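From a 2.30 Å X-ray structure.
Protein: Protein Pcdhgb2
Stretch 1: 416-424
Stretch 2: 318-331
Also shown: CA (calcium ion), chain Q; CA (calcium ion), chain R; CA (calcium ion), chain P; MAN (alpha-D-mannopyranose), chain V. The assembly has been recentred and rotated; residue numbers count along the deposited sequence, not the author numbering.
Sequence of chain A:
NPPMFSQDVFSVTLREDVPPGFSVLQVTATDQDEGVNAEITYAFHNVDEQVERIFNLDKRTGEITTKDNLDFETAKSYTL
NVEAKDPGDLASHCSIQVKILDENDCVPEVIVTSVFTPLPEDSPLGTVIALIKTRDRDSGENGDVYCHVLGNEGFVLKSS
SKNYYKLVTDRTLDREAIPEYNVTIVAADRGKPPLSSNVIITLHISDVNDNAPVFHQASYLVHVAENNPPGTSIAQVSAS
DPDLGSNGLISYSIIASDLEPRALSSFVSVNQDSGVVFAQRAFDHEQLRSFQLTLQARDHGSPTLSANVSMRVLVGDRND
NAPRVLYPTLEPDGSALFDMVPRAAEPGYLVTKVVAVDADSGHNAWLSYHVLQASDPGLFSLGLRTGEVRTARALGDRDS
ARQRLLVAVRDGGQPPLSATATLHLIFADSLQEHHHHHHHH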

ATOM      1  N   PRO A 416     -16.594  20.876 -45.779  1.00 62.40           N
ATOM      2  CA  PRO A 416     -17.175  22.229 -45.727  1.00 60.81           C
ATOM      3  C   PRO A 416     -18.655  22.236 -46.087  1.00 60.32           C
ATOM      4  O   PRO A 416     -19.056  21.716 -47.132  1.00 61.55           O
ATOM      5  CB  PRO A 416     -16.356  23.010 -46.765  1.00 61.07           C
ATOM      6  CG  PRO A 416     -15.127  22.187 -47.001  1.00 62.89           C
ATOM      7  CD  PRO A 416     -15.534  20.764 -46.794  1.00 62.57           C
ATOM      8  N   LEU A 417     -19.465  22.850 -45.226  1.00 57.00           N
ATOM      9  CA  LEU A 417     -20.851  23.156 -45.555  1.00 53.42           C
ATOM     10  C   LEU A 417     -20.936  24.527 -46.221  1.00 51.19           C
ATOM     11  O   LEU A 417     -20.082  25.394 -46.011  1.00 45.88           O
ATOM     12  CB  LEU A 417     -21.730  23.123 -44.304  1.00 51.38           C
ATOM     13  CG  LEU A 417     -21.699  21.840 -43.470  1.00 52.90           C
ATOM     14  CD1 LEU A 417     -22.529  22.001 -42.204  1.00 51.41           C
ATOM     15  CD2 LEU A 417     -22.180  20.648 -44.279  1.00 45.49           C
ATOM     16  N   SER A 418     -21.978  24.721 -47.030  1.00 56.29           N
ATOM     17  CA  SER A 418     -22.070  25.940 -47.820  1.00 60.60           C
ATOM     18  C   SER A 418     -23.522  26.336 -48.048  1.00 59.38           C
ATOM     19  O   SER A 418     -24.450  25.546 -47.851  1.00 60.26           O
ATOM     20  CB  SER A 418     -21.371  25.782 -49.170  1.00 68.31           C
ATOM     21  OG  SER A 418     -22.106  24.896 -49.994  1.00 77.78           O
ATOM     22  N   ALA A 419     -23.695  27.586 -48.466  1.00 56.37           N
ATOM     23  CA  ALA A 419     -24.946  28.100 -48.997  1.00 56.53           C
ATOM     24  C   ALA A 419     -24.645  28.813 -50.309  1.00 58.41           C
ATOM     25  O   ALA A 419     -23.520  29.266 -50.538  1.00 57.10           O
ATOM     26  CB  ALA A 419     -25.639  29.057 -48.016  1.00 53.61           C
ATOM     27  N   THR A 420     -25.653  28.900 -51.175  1.00 61.13           N
ATOM     28  CA  THR A 420     -25.482  29.481 -52.497  1.00 64.99           C
ATOM     29  C   THR A 420     -26.526  30.564 -52.735  1.00 61.61           C
ATOM     30  O   THR A 420     -27.581  30.592 -52.096  1.00 63.39           O
ATOM     31  CB  THR A 420     -25.577  28.413 -53.595  1.00 73.00           C
ATOM     32  OG1 THR A 420     -26.810  27.696 -53.463  1.00 87.39           O
ATOM     33  CG2 THR A 420     -24.415  27.438 -53.492  1.00 69.91           C
ATOM     34  N   ALA A 421     -26.213  31.464 -53.667  1.00 56.97           N
ATOM     35  CA  ALA A 421     -27.146  32.496 -54.098  1.00 55.52           C
ATOM     36  C   ALA A 421     -26.817  32.900 -55.529  1.00 58.07           C
ATOM     37  O   ALA A 421     -25.643  32.982 -55.904  1.00 55.97           O
ATOM     38  CB  ALA A 421     -27.100  33.720 -53.177  1.00 51.64           C
ATOM     39  N   THR A 422     -27.856  33.143 -56.325  1.00 61.80           N
ATOM     40  CA  THR A 422     -27.694  33.628 -57.690  1.00 66.19           C
ATOM     41  C   THR A 422     -27.945  35.128 -57.724  1.00 61.53           C
ATOM     42  O   THR A 422     -28.995  35.598 -57.277  1.00 60.40           O
ATOM     43  CB  THR A 422     -28.645  32.922 -58.657  1.00 75.40           C
ATOM     44  OG1 THR A 422     -28.338  31.526 -58.705  1.00 85.46           O
ATOM     45  CG2 THR A 422     -28.494  33.504 -60.049  1.00 77.38           C
ATOM     46  N   LEU A 423     -26.983  35.871 -58.249  1.00 57.93           N
ATOM     47  CA  LEU A 423     -27.045  37.326 -58.291  1.00 52.59           C
ATOM     48  C   LEU A 423     -27.193  37.747 -59.743  1.00 52.29           C
ATOM     49  O   LEU A 423     -26.248  37.614 -60.528  1.00 51.68           O
ATOM     50  CB  LEU A 423     -25.794  37.948 -57.677  1.00 50.09           C
ATOM     51  CG  LEU A 423     -25.392  37.546 -56.262  1.00 44.21           C
ATOM     52  CD1 LEU A 423     -24.120  38.282 -55.889  1.00 43.86           C
ATOM     53  CD2 LEU A 423     -26.506  37.858 -55.283  1.00 43.76           C
ATOM     54  N   HIS A 424     -28.376  38.242 -60.097  1.00 53.79           N
ATOM     55  CA  HIS A 424     -28.616  38.834 -61.406  1.00 55.35           C
ATOM     56  C   HIS A 424     -28.194  40.297 -61.340  1.00 55.69           C
ATOM     57  O   HIS A 424     -28.832  41.106 -60.659  1.00 56.36           O
ATOM     58  CB  HIS A 424     -30.084  38.704 -61.807  1.00 57.67           C
ATOM     59  CG  HIS A 424     -30.579  37.291 -61.842  1.00 58.20           C
ATOM     60  ND1 HIS A 424     -30.129  36.367 -62.760  1.00 58.46           N
ATOM     61  CD2 HIS A 424     -31.500  36.650 -61.083  1.00 57.94           C
ATOM     62  CE1 HIS A 424     -30.742  35.215 -62.560  1.00 58.53           C
ATOM     63  NE2 HIS A 424     -31.580  35.359 -61.549  1.00 57.70           N
TER
HETATM   64 CA    CA Q 714     -21.357  23.273 -33.765  1.00 52.64          CA
HETATM   65 CA    CA R 715     -20.466  25.760 -39.925  1.00 43.31          CA
HETATM   66 CA    CA P 713     -24.680  21.812 -32.218  1.00 50.04          CA
HETATM   67  C1  MAN V 719     -27.647  27.952 -54.611  1.00 59.71           C
HETATM   68  C2  MAN V 719     -29.027  27.598 -54.037  1.00 65.25           C
HETATM   69  C3  MAN V 719     -29.117  26.092 -53.786  1.00 68.22           C
HETATM   70  C4  MAN V 719     -28.726  25.304 -55.041  1.00 68.92           C
HETATM   71  C5  MAN V 719     -27.330  25.733 -55.516  1.00 68.89           C
HETATM   72  C6  MAN V 719     -26.935  25.076 -56.820  1.00 71.04           C
HETATM   73  O2  MAN V 719     -30.065  27.891 -54.977  1.00 67.02           O
HETATM   74  O3  MAN V 719     -30.417  25.707 -53.359  1.00 70.19           O
HETATM   75  O4  MAN V 719     -28.708  23.919 -54.746  1.00 70.24           O
HETATM   76  O5  MAN V 719     -27.310  27.163 -55.729  1.00 65.69           O
HETATM   77  O6  MAN V 719     -27.974  25.329 -57.767  1.00 72.31           O
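Stretch 2 (318-331) RNDNAPRVLYPTLE

Stretch 2 (318-331) packs on stretch 1 (416-424) in protein Pcdhgb2. Stretch 1 enters through P416 and L417 and is a strand from S418 onward, continuing past H424. Stretch 2 begins as a calcium-binding loop, runs as a short strand from R324 to Y327, and leaves through a cis peptide bond before P328. The two segments advance in the same general sense: L417 lies nearest A322 (CA to CA 5.1 Å), S418 nearest P323 (CA to CA 5.7 Å), and A421 nearest L330 (CA to CA 7.3 Å). Three residues of stretch 1 thus correspond to seven of stretch 2 between the last two pairs, so the register is not one-to-one. No hydrogen bond crosses between the stretches; they meet through side-chain packing and van der Waals contact, burying 511 Å² in total over both sides.

The apolar contacts follow the direction of the side chains: the CA-to-CB bonds of L417, A419 and A421 point toward stretch 2, whereas those of S418 and T420 point away, the alternation expected of an extended chain. L417 (chi1 m, chi2 t) has the largest covered area, 104 Å². Its CB lies 3.8 Å from CB of A322 and 4.0 Å from CD of P323. A419 CB is 4.0 Å from CG2 of V325, whose chi1 is t. Farther along, A421 CB meets CD2 of L330 at 3.7 Å, and L423, although its CA-to-CB bond points sideways, brings CD2 to 4.1 Å from CG of P328. P328 and L330 both point their CA-to-CB bonds toward stretch 1, so the chain after the short strand still contributes to the packing.

Other contacts involve backbone and polar atoms. L417 CG lies 3.4 Å from ND2 of N319, and its CD1 is 3.5 Å from O of N321 and 3.6 Å from N of A322, so the leucine packs against the calcium loop as well as the residues after it. The ring of P323 rests on the stretch 1 backbone, with CD 3.6 Å from O of L417 and CG 3.8 Å from CA of S418. A419 CB comes to 3.4 Å from O of P323. Beyond the cis proline, L330 CD1 is 3.9 Å from O of T420.

The loop beside L417 is held by metal ions. R318 O (2.5 Å) and D320 OD1 (2.4 Å) bind CA of chain Q; these two oxygens are 3.0 Å apart because they share the ion. N319 OD1 (2.3 Å) and N321 O (2.4 Å) bind CA of chain R, while D320 OD2 binds CA of chain P at 2.3 Å. A weak backbone hydrogen bond, D320 N to R318 O at 3.1 Å, closes the start of the loop. On stretch 1, T420 OG1 is covalently joined to C1 of the mannose at 1.4 Å; its CA-to-CB bond points away from stretch 2.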

ATOM      1  N   ARG A 318     -18.366  20.868 -33.348  1.00 60.78           N
ATOM      2  CA  ARG A 318     -18.396  20.213 -34.646  1.00 62.88           C
ATOM      3  C   ARG A 318     -19.091  21.113 -35.659  1.00 66.08           C
ATOM      4  O   ARG A 318     -19.772  22.078 -35.303  1.00 61.66           O
ATOM      5  CB  ARG A 318     -19.111  18.860 -34.581  1.00 66.35           C
ATOM      6  CG  ARG A 318     -18.287  17.733 -33.984  1.00 70.78           C
ATOM      7  CD  ARG A 318     -18.983  16.397 -34.203  1.00 76.98           C
ATOM      8  NE  ARG A 318     -18.218  15.277 -33.665  1.00 79.88           N
ATOM      9  CZ  ARG A 318     -17.206  14.691 -34.300  1.00 84.00           C
ATOM     10  NH1 ARG A 318     -16.567  13.673 -33.738  1.00 83.84           N
ATOM     11  NH2 ARG A 318     -16.832  15.128 -35.497  1.00 87.66           N
ATOM     12  N   ASN A 319     -18.913  20.784 -36.938  1.00 50.88           N
ATOM     13  CA  ASN A 319     -19.519  21.563 -38.017  1.00 57.12           C
ATOM     14  C   ASN A 319     -20.903  21.000 -38.346  1.00 54.31           C
ATOM     15  O   ASN A 319     -21.143  20.410 -39.399  1.00 51.73           O
ATOM     16  CB  ASN A 319     -18.617  21.576 -39.245  1.00 48.29           C
ATOM     17  CG  ASN A 319     -19.059  22.608 -40.265  1.00 59.48           C
ATOM     18  OD1 ASN A 319     -19.502  23.691 -39.895  1.00 46.15           O
ATOM     19  ND2 ASN A 319     -18.962  22.271 -41.554  1.00 46.03           N
ATOM     20  N   ASP A 320     -21.831  21.198 -37.409  1.00 53.48           N
ATOM     21  CA  ASP A 320     -23.203  20.741 -37.585  1.00 54.14           C
ATOM     22  C   ASP A 320     -24.158  21.868 -37.972  1.00 53.00           C
ATOM     23  O   ASP A 320     -25.378  21.685 -37.913  1.00 53.33           O
ATOM     24  CB  ASP A 320     -23.695  20.024 -36.321  1.00 52.01           C
ATOM     25  CG  ASP A 320     -23.493  20.839 -35.054  1.00 52.74           C
ATOM     26  OD1 ASP A 320     -22.753  21.841 -35.084  1.00 51.87           O
ATOM     27  OD2 ASP A 320     -24.070  20.458 -34.012  1.00 54.42           O
ATOM     28  N   ASN A 321     -23.634  23.022 -38.380  1.00 51.65           N
ATOM     29  CA  ASN A 321     -24.455  24.125 -38.866  1.00 49.33           C
ATOM     30  C   ASN A 321     -23.887  24.607 -40.191  1.00 48.70           C
ATOM     31  O   ASN A 321     -22.704  24.950 -40.271  1.00 48.58           O
ATOM     32  CB  ASN A 321     -24.504  25.275 -37.860  1.00 49.84           C
ATOM     33  CG  ASN A 321     -25.279  24.919 -36.613  1.00 53.55           C
ATOM     34  OD1 ASN A 321     -26.499  25.085 -36.556  1.00 55.49           O
ATOM     35  ND2 ASN A 321     -24.574  24.427 -35.601  1.00 53.59           N
ATOM     36  N   ALA A 322     -24.726  24.625 -41.222  1.00 47.35           N
ATOM     37  CA  ALA A 322     -24.327  25.198 -42.494  1.00 46.47           C
ATOM     38  C   ALA A 322     -24.507  26.712 -42.458  1.00 49.01           C
ATOM     39  O   ALA A 322     -25.421  27.218 -41.801  1.00 50.97           O
ATOM     40  CB  ALA A 322     -25.149  24.613 -43.632  1.00 44.14           C
ATOM     41  N   PRO A 323     -23.640  27.458 -43.141  1.00 48.30           N
ATOM     42  CA  PRO A 323     -23.848  28.906 -43.236  1.00 46.33           C
ATOM     43  C   PRO A 323     -25.174  29.216 -43.915  1.00 45.71           C
ATOM     44  O   PRO A 323     -25.682  28.435 -44.724  1.00 44.26           O
ATOM     45  CB  PRO A 323     -22.656  29.392 -44.070  1.00 44.76           C
ATOM     46  CG  PRO A 323     -22.097  28.177 -44.722  1.00 44.51           C
ATOM     47  CD  PRO A 323     -22.419  27.016 -43.836  1.00 45.60           C
ATOM     48  N   ARG A 324     -25.752  30.358 -43.552  1.00 48.06           N
ATOM     49  CA  ARG A 324     -27.007  30.803 -44.138  1.00 52.90           C
ATOM     50  C   ARG A 324     -26.894  32.258 -44.564  1.00 51.07           C
ATOM     51  O   ARG A 324     -26.283  33.077 -43.870  1.00 48.62           O
ATOM     52  CB  ARG A 324     -28.182  30.615 -43.164  1.00 59.78           C
ATOM     53  CG  ARG A 324     -27.876  30.959 -41.726  1.00 65.45           C
ATOM     54  CD  ARG A 324     -28.880  30.299 -40.791  1.00 70.44           C
ATOM     55  NE  ARG A 324     -30.217  30.872 -40.919  1.00 73.92           N
ATOM     56  CZ  ARG A 324     -30.667  31.879 -40.177  1.00 75.23           C
ATOM     57  NH1 ARG A 324     -31.898  32.341 -40.355  1.00 75.48           N
ATOM     58  NH2 ARG A 324     -29.881  32.425 -39.257  1.00 75.11           N
ATOM     59  N   VAL A 325     -27.479  32.567 -45.718  1.00 51.20           N
ATOM     60  CA  VAL A 325     -27.417  33.911 -46.280  1.00 50.14           C
ATOM     61  C   VAL A 325     -28.514  34.760 -45.655  1.00 52.22           C
ATOM     62  O   VAL A 325     -29.684  34.361 -45.624  1.00 54.44           O
ATOM     63  CB  VAL A 325     -27.551  33.863 -47.809  1.00 49.43           C
ATOM     64  CG1 VAL A 325     -27.462  35.264 -48.394  1.00 51.12           C
ATOM     65  CG2 VAL A 325     -26.485  32.954 -48.409  1.00 46.06           C
ATOM     66  N   LEU A 326     -28.138  35.932 -45.145  1.00 53.06           N
ATOM     67  CA  LEU A 326     -29.088  36.882 -44.582  1.00 53.75           C
ATOM     68  C   LEU A 326     -29.355  38.074 -45.488  1.00 55.63           C
ATOM     69  O   LEU A 326     -30.425  38.682 -45.389  1.00 57.12           O
ATOM     70  CB  LEU A 326     -28.586  37.398 -43.229  1.00 52.92           C
ATOM     71  CG  LEU A 326     -28.330  36.340 -42.154  1.00 52.12           C
ATOM     72  CD1 LEU A 326     -27.932  37.003 -40.845  1.00 50.50           C
ATOM     73  CD2 LEU A 326     -29.560  35.466 -41.967  1.00 53.23           C
ATOM     74  N   TYR A 327     -28.411  38.418 -46.357  1.00 54.82           N
ATOM     75  CA  TYR A 327     -28.575  39.492 -47.328  1.00 53.36           C
ATOM     76  C   TYR A 327     -27.741  39.161 -48.564  1.00 54.18           C
ATOM     77  O   TYR A 327     -26.619  38.681 -48.439  1.00 56.12           O
ATOM     78  CB  TYR A 327     -28.153  40.843 -46.739  1.00 54.61           C
ATOM     79  CG  TYR A 327     -28.336  42.003 -47.696  1.00 57.39           C
ATOM     80  CD1 TYR A 327     -29.462  42.811 -47.630  1.00 59.82           C
ATOM     81  CD2 TYR A 327     -27.389  42.279 -48.679  1.00 56.41           C
ATOM     82  CE1 TYR A 327     -29.636  43.864 -48.511  1.00 62.31           C
ATOM     83  CE2 TYR A 327     -27.552  43.316 -49.559  1.00 58.14           C
ATOM     84  CZ  TYR A 327     -28.679  44.112 -49.473  1.00 60.14           C
ATOM     85  OH  TYR A 327     -28.846  45.156 -50.355  1.00 57.08           O
ATOM     86  N   PRO A 328     -28.280  39.423 -49.766  1.00 55.81           N
ATOM     87  CA  PRO A 328     -29.612  39.982 -50.020  1.00 56.31           C
ATOM     88  C   PRO A 328     -30.721  38.970 -49.778  1.00 55.44           C
ATOM     89  O   PRO A 328     -30.439  37.775 -49.669  1.00 52.92           O
ATOM     90  CB  PRO A 328     -29.548  40.370 -51.499  1.00 58.80           C
ATOM     91  CG  PRO A 328     -28.557  39.407 -52.080  1.00 56.86           C
ATOM     92  CD  PRO A 328     -27.524  39.212 -51.015  1.00 54.80           C
ATOM     93  N   THR A 329     -31.960  39.449 -49.673  1.00 57.06           N
ATOM     94  CA  THR A 329     -33.099  38.545 -49.638  1.00 57.45           C
ATOM     95  C   THR A 329     -33.167  37.776 -50.949  1.00 59.11           C
ATOM     96  O   THR A 329     -33.043  38.359 -52.029  1.00 59.20           O
ATOM     97  CB  THR A 329     -34.391  39.324 -49.413  1.00 59.44           C
ATOM     98  OG1 THR A 329     -34.253  40.162 -48.259  1.00 57.57           O
ATOM     99  CG2 THR A 329     -35.558  38.373 -49.201  1.00 62.39           C
ATOM    100  N   LEU A 330     -33.339  36.464 -50.857  1.00 60.87           N
ATOM    101  CA  LEU A 330     -33.376  35.613 -52.035  1.00 61.72           C
ATOM    102  C   LEU A 330     -34.811  35.244 -52.382  1.00 65.84           C
ATOM    103  O   LEU A 330     -35.669  35.107 -51.506  1.00 67.24           O
ATOM    104  CB  LEU A 330     -32.553  34.340 -51.824  1.00 60.51           C
ATOM    105  CG  LEU A 330     -31.071  34.510 -51.486  1.00 60.31           C
ATOM    106  CD1 LEU A 330     -30.389  33.149 -51.365  1.00 60.64           C
ATOM    107  CD2 LEU A 330     -30.365  35.378 -52.513  1.00 59.38           C
ATOM    108  N   GLU A 331     -35.064  35.091 -53.678  1.00 69.51           N
ATOM    109  CA  GLU A 331     -36.342  34.591 -54.146  1.00 75.40           C
ATOM    110  C   GLU A 331     -36.414  33.091 -53.873  1.00 76.17           C
ATOM    111  O   GLU A 331     -35.416  32.476 -53.489  1.00 75.07           O
ATOM    112  CB  GLU A 331     -36.515  34.904 -55.632  1.00 78.21           C
ATOM    113  CG  GLU A 331     -36.687  36.381 -55.944  1.00 82.01           C
ATOM    114  CD  GLU A 331     -37.928  36.970 -55.304  1.00 89.13           C
ATOM    115  OE1 GLU A 331     -37.955  38.198 -55.082  1.00 92.66           O
ATOM    116  OE2 GLU A 331     -38.878  36.207 -55.025  1.00 92.86           O
TER
HETATM  117  O   HOH W   1     -26.550  23.010 -33.557  1.00 42.55           O
HETATM  118  O   HOH W   2     -26.064  19.985 -31.510  1.00 54.08           O